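Local coordinates for protein aminopeptidase (Aneurinibacillus sp. AM-1, PDB 5IB9) that probably acts as a zinc-dependent aminopeptidase, a metalloexopeptidase of the M28 family that removes residues from the N-terminus of peptides, at residues 41-55 with 201-213. Sequence-based numbering, arbitrary orientation.
With ZN (zinc ion), chain G.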
# COMPACT_ATOMS: atom_id res chain seq x y z
N VAL A 41 12.40 16.11 7.50
CA VAL A 41 11.03 16.43 7.00
C VAL A 41 10.61 17.83 7.46
O VAL A 41 10.14 18.64 6.65
CB VAL A 41 10.05 15.34 7.47
CG1 VAL A 41 8.62 15.86 7.40
CG2 VAL A 41 10.32 14.10 6.69
N ARG A 42 10.82 18.13 8.78
CA ARG A 42 10.44 19.43 9.24
C ARG A 42 11.23 20.52 8.59
O ARG A 42 10.73 21.64 8.30
CB ARG A 42 10.62 19.48 10.76
CG ARG A 42 9.56 18.69 11.50
CD ARG A 42 8.46 19.67 11.83
NE ARG A 42 7.46 19.47 10.81
CZ ARG A 42 6.59 18.48 10.84
NH1 ARG A 42 6.66 17.61 11.83
NH2 ARG A 42 5.64 18.38 9.87
N TYR A 43 12.55 20.31 8.42
CA TYR A 43 13.41 21.30 7.83
C TYR A 43 12.99 21.60 6.41
O TYR A 43 12.93 22.78 5.96
CB TYR A 43 14.86 20.79 7.92
CG TYR A 43 15.85 21.74 7.26
CD1 TYR A 43 16.42 22.82 7.96
CD2 TYR A 43 16.23 21.57 5.89
CE1 TYR A 43 17.37 23.70 7.33
CE2 TYR A 43 17.13 22.43 5.25
CZ TYR A 43 17.76 23.44 6.02
OH TYR A 43 18.69 24.25 5.41
N ILE A 44 12.81 20.48 5.63
CA ILE A 44 12.37 20.57 4.21
C ILE A 44 11.05 21.33 4.09
O ILE A 44 10.97 22.30 3.30
CB ILE A 44 12.38 19.20 3.57
CG1 ILE A 44 13.86 18.76 3.52
CG2 ILE A 44 11.79 19.29 2.11
CD1 ILE A 44 14.00 17.25 3.31
N GLU A 45 10.12 20.96 4.95
CA GLU A 45 8.82 21.67 4.93
C GLU A 45 9.02 23.16 5.18
O GLU A 45 8.43 24.01 4.43
CB GLU A 45 7.99 21.00 6.08
CG GLU A 45 6.76 21.91 6.33
CD GLU A 45 5.94 21.40 7.53
OE1 GLU A 45 6.32 20.46 8.19
OE2 GLU A 45 4.94 22.08 7.72
N GLN A 46 9.83 23.53 6.17
CA GLN A 46 10.10 24.94 6.47
C GLN A 46 10.70 25.67 5.32
O GLN A 46 10.33 26.81 5.04
CB GLN A 46 10.96 25.08 7.72
CG GLN A 46 11.33 26.56 8.03
CD GLN A 46 10.11 27.43 8.23
OE1 GLN A 46 9.02 26.98 8.70
NE2 GLN A 46 10.28 28.71 7.94
N GLN A 47 11.64 25.01 4.63
CA GLN A 47 12.26 25.73 3.51
C GLN A 47 11.26 25.99 2.41
O GLN A 47 11.14 27.12 1.87
CB GLN A 47 13.46 25.01 2.90
CG GLN A 47 14.56 24.72 3.91
CD GLN A 47 14.80 25.75 5.02
OE1 GLN A 47 14.59 25.41 6.23
NE2 GLN A 47 15.19 26.96 4.64
N PHE A 48 10.44 24.98 2.08
CA PHE A 48 9.49 25.25 1.05
C PHE A 48 8.52 26.35 1.46
O PHE A 48 8.14 27.16 0.65
CB PHE A 48 8.62 24.00 0.76
CG PHE A 48 9.29 22.90 -0.10
CD1 PHE A 48 9.83 23.13 -1.34
CD2 PHE A 48 9.33 21.58 0.42
CE1 PHE A 48 10.33 22.09 -2.15
CE2 PHE A 48 9.79 20.54 -0.42
CZ PHE A 48 10.30 20.82 -1.66
N LYS A 49 8.10 26.32 2.72
CA LYS A 49 7.15 27.35 3.17
C LYS A 49 7.84 28.69 3.05
O LYS A 49 7.12 29.71 2.71
CB LYS A 49 6.71 27.11 4.60
CG LYS A 49 5.66 26.10 4.76
CD LYS A 49 5.42 26.02 6.33
CE LYS A 49 4.52 24.93 6.78
NZ LYS A 49 4.60 24.96 8.37
N SER A 50 9.12 28.78 3.34
CA SER A 50 9.83 30.09 3.28
C SER A 50 9.87 30.69 1.88
O SER A 50 10.11 31.92 1.72
CB SER A 50 11.18 30.02 3.85
OG SER A 50 12.13 29.45 2.92
N TYR A 51 9.72 29.85 0.83
CA TYR A 51 9.73 30.34 -0.56
C TYR A 51 8.31 30.69 -1.00
O TYR A 51 8.03 31.01 -2.19
CB TYR A 51 10.23 29.24 -1.55
CG TYR A 51 11.50 28.56 -1.13
CD1 TYR A 51 11.76 27.21 -1.49
CD2 TYR A 51 12.49 29.21 -0.48
CE1 TYR A 51 12.96 26.63 -1.08
CE2 TYR A 51 13.64 28.61 -0.04
CZ TYR A 51 13.92 27.29 -0.45
OH TYR A 51 15.07 26.62 -0.06
N GLY A 52 7.36 30.50 -0.09
CA GLY A 52 5.98 30.80 -0.35
C GLY A 52 5.05 29.68 -0.71
O GLY A 52 3.91 29.89 -1.04
N TYR A 53 5.53 28.44 -0.63
CA TYR A 53 4.73 27.30 -0.93
C TYR A 53 3.80 26.83 0.23
O TYR A 53 4.17 26.86 1.40
CB TYR A 53 5.64 26.09 -1.29
CG TYR A 53 6.33 26.26 -2.66
CD1 TYR A 53 5.79 25.70 -3.79
CD2 TYR A 53 7.57 26.90 -2.75
CE1 TYR A 53 6.40 25.86 -5.01
CE2 TYR A 53 8.16 27.10 -4.01
CZ TYR A 53 7.57 26.60 -5.14
OH TYR A 53 8.17 26.74 -6.39
N HIS A 54 2.64 26.41 -0.19
CA HIS A 54 1.81 25.53 0.69
C HIS A 54 2.41 24.08 0.59
O HIS A 54 2.73 23.56 -0.51
CB HIS A 54 0.34 25.60 0.24
CG HIS A 54 -0.57 24.72 1.02
ND1 HIS A 54 -1.06 23.53 0.52
CD2 HIS A 54 -1.10 24.86 2.26
CE1 HIS A 54 -1.84 22.97 1.42
NE2 HIS A 54 -1.87 23.75 2.50
N VAL A 55 2.50 23.48 1.74
CA VAL A 55 3.27 22.18 1.78
C VAL A 55 2.34 21.14 2.39
O VAL A 55 1.55 21.46 3.30
CB VAL A 55 4.50 22.41 2.67
CG1 VAL A 55 5.26 21.08 2.83
CG2 VAL A 55 5.42 23.39 1.99
N LEU A 201 7.34 1.36 11.51
CA LEU A 201 7.86 2.73 11.61
C LEU A 201 6.99 3.62 10.71
O LEU A 201 6.16 3.15 9.92
CB LEU A 201 9.29 2.78 11.06
CG LEU A 201 10.35 1.93 11.76
CD1 LEU A 201 11.67 2.08 10.94
CD2 LEU A 201 10.50 2.43 13.17
N THR A 202 7.11 4.93 10.97
CA THR A 202 6.38 5.86 10.10
C THR A 202 7.41 6.80 9.47
O THR A 202 8.30 7.35 10.14
CB THR A 202 5.48 6.77 10.98
OG1 THR A 202 4.54 5.92 11.65
CG2 THR A 202 4.65 7.73 10.12
N SER A 203 7.32 6.90 8.19
CA SER A 203 8.09 7.91 7.46
C SER A 203 7.13 8.88 6.72
O SER A 203 5.89 8.86 6.95
CB SER A 203 9.04 7.17 6.48
OG SER A 203 9.89 8.02 5.69
N HIS A 204 7.70 9.78 5.95
CA HIS A 204 6.90 10.84 5.31
C HIS A 204 7.47 11.24 3.98
O HIS A 204 8.68 11.18 3.76
CB HIS A 204 6.94 12.09 6.17
CG HIS A 204 6.57 11.90 7.61
ND1 HIS A 204 7.42 11.37 8.57
CD2 HIS A 204 5.38 12.10 8.22
CE1 HIS A 204 6.74 11.22 9.71
NE2 HIS A 204 5.54 11.73 9.54
N ASN A 205 6.57 11.78 3.11
CA ASN A 205 6.96 12.55 1.92
C ASN A 205 6.58 14.00 2.16
O ASN A 205 5.56 14.27 2.77
CB ASN A 205 6.22 12.03 0.67
CG ASN A 205 6.42 10.55 0.48
OD1 ASN A 205 7.55 10.09 0.51
ND2 ASN A 205 5.38 9.86 0.07
N VAL A 206 7.37 14.90 1.62
CA VAL A 206 7.10 16.36 1.75
C VAL A 206 6.82 16.86 0.35
O VAL A 206 7.62 16.68 -0.57
CB VAL A 206 8.31 17.12 2.33
CG1 VAL A 206 7.84 18.61 2.41
CG2 VAL A 206 8.68 16.57 3.70
N ILE A 207 5.63 17.47 0.18
CA ILE A 207 5.16 17.79 -1.18
C ILE A 207 4.82 19.30 -1.27
O ILE A 207 3.97 19.80 -0.51
CB ILE A 207 3.90 17.03 -1.54
CG1 ILE A 207 4.13 15.52 -1.48
CG2 ILE A 207 3.39 17.42 -2.98
CD1 ILE A 207 3.17 14.87 -0.54
N ALA A 208 5.45 20.06 -2.19
CA ALA A 208 5.23 21.53 -2.32
C ALA A 208 4.82 21.75 -3.76
O ALA A 208 5.48 21.34 -4.65
CB ALA A 208 6.61 22.29 -2.04
N THR A 209 3.68 22.40 -3.94
CA THR A 209 3.10 22.51 -5.31
C THR A 209 3.01 23.98 -5.68
O THR A 209 2.46 24.75 -4.88
CB THR A 209 1.73 21.86 -5.31
OG1 THR A 209 1.85 20.44 -5.03
CG2 THR A 209 1.11 22.04 -6.73
N LYS A 210 3.48 24.28 -6.86
CA LYS A 210 3.27 25.58 -7.48
C LYS A 210 2.16 25.43 -8.56
O LYS A 210 2.31 24.77 -9.58
CB LYS A 210 4.56 26.06 -8.14
CG LYS A 210 4.42 27.59 -8.57
CD LYS A 210 5.56 28.02 -9.43
CE LYS A 210 5.56 29.63 -9.58
NZ LYS A 210 4.53 30.07 -10.56
N LYS A 211 1.02 26.04 -8.28
CA LYS A 211 -0.04 26.08 -9.26
C LYS A 211 0.32 27.01 -10.43
O LYS A 211 0.94 27.96 -10.25
CB LYS A 211 -1.35 26.57 -8.60
CG LYS A 211 -1.92 25.59 -7.61
CD LYS A 211 -2.76 26.27 -6.54
CE LYS A 211 -3.90 25.39 -6.07
NZ LYS A 211 -4.93 26.09 -5.28
N PRO A 212 -0.13 26.70 -11.62
CA PRO A 212 0.18 27.58 -12.73
C PRO A 212 -0.48 28.92 -12.54
O PRO A 212 -1.52 28.99 -12.00
CB PRO A 212 -0.37 26.84 -13.94
CG PRO A 212 -1.23 25.85 -13.47
CD PRO A 212 -0.96 25.58 -12.06
N ASP A 213 0.23 29.96 -12.92
CA ASP A 213 -0.21 31.33 -12.72
C ASP A 213 -0.14 32.20 -13.98
O ASP A 213 -0.06 33.37 -13.87
CB ASP A 213 0.49 31.95 -11.55
CG ASP A 213 1.97 32.03 -11.74
OD1 ASP A 213 2.50 31.44 -12.63
OD2 ASP A 213 2.55 32.73 -10.98
ZN ZN G . 4.23 12.06 11.05
O HOH W 1 1.91 26.56 -2.95
O HOH W 2 4.71 13.51 12.26
O HOH W 3 3.58 10.63 12.25
O HOH W 4 4.67 10.14 12.59
O HOH W 5 5.28 11.88 12.84
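Ala-208 sets its CB methyl over one face of the Phe-48 ring, toward the CG-CD1 rim, 3.4 Å from the ring centroid and 16° off the ring normal, a close CH-pi contact. The same ring turns its edge to Val-206, whose CG1 comes within 3.9 Å of Phe-48 CD2. Val-206 CG1, anti to the backbone N (chi1 -179°), points into this cluster, meets Ile-44 CG2 and lies 3.6 Å from Val-55 CG1, while CG2 of Val-206 faces Val-41 CG1. With an alanine at Phe-48, the Ala-208 methyl would probably lose its aromatic cover, and a gap would open beside Val-206 and Leu-249. Helix 35-50 lies along strand 187-210, their short segments only 4° from parallel and 8.8 Å apart, as one of the helices covering the sheet of the alpha/beta M28 peptidase domain; helix 238-256 packs against Phe-48 from the same layer. A Schellman motif at Gly-52 ends the helix, and the chain turns back to pair Val-55 with Ala-208 as an antiparallel, non-hydrogen-bonded pair. Tyr-53 sets its ring edge by Thr-209 O and CE1 3.6 Å from Lys-210 CB, its hydroxyl hydrogen-bonded to Ala-252 O. The outer side is looser and polar: a water joins His-54 N to Thr-209 O, and Glu-45 reaches Val-206 through CA and CB, its carboxylate salt-bridged to Arg-42, whose NE and NH2 both donate to OE1, and to Lys-49, weakly hydrogen-bonded at OE2. At the other end of the contact the buried His-204, its CB 4.0 Å from Val-41 CG2, binds zinc through NE2 at 2.0 Å; Glu-288 of the second subunit and water complete the shell, so the metal ties the two chains together.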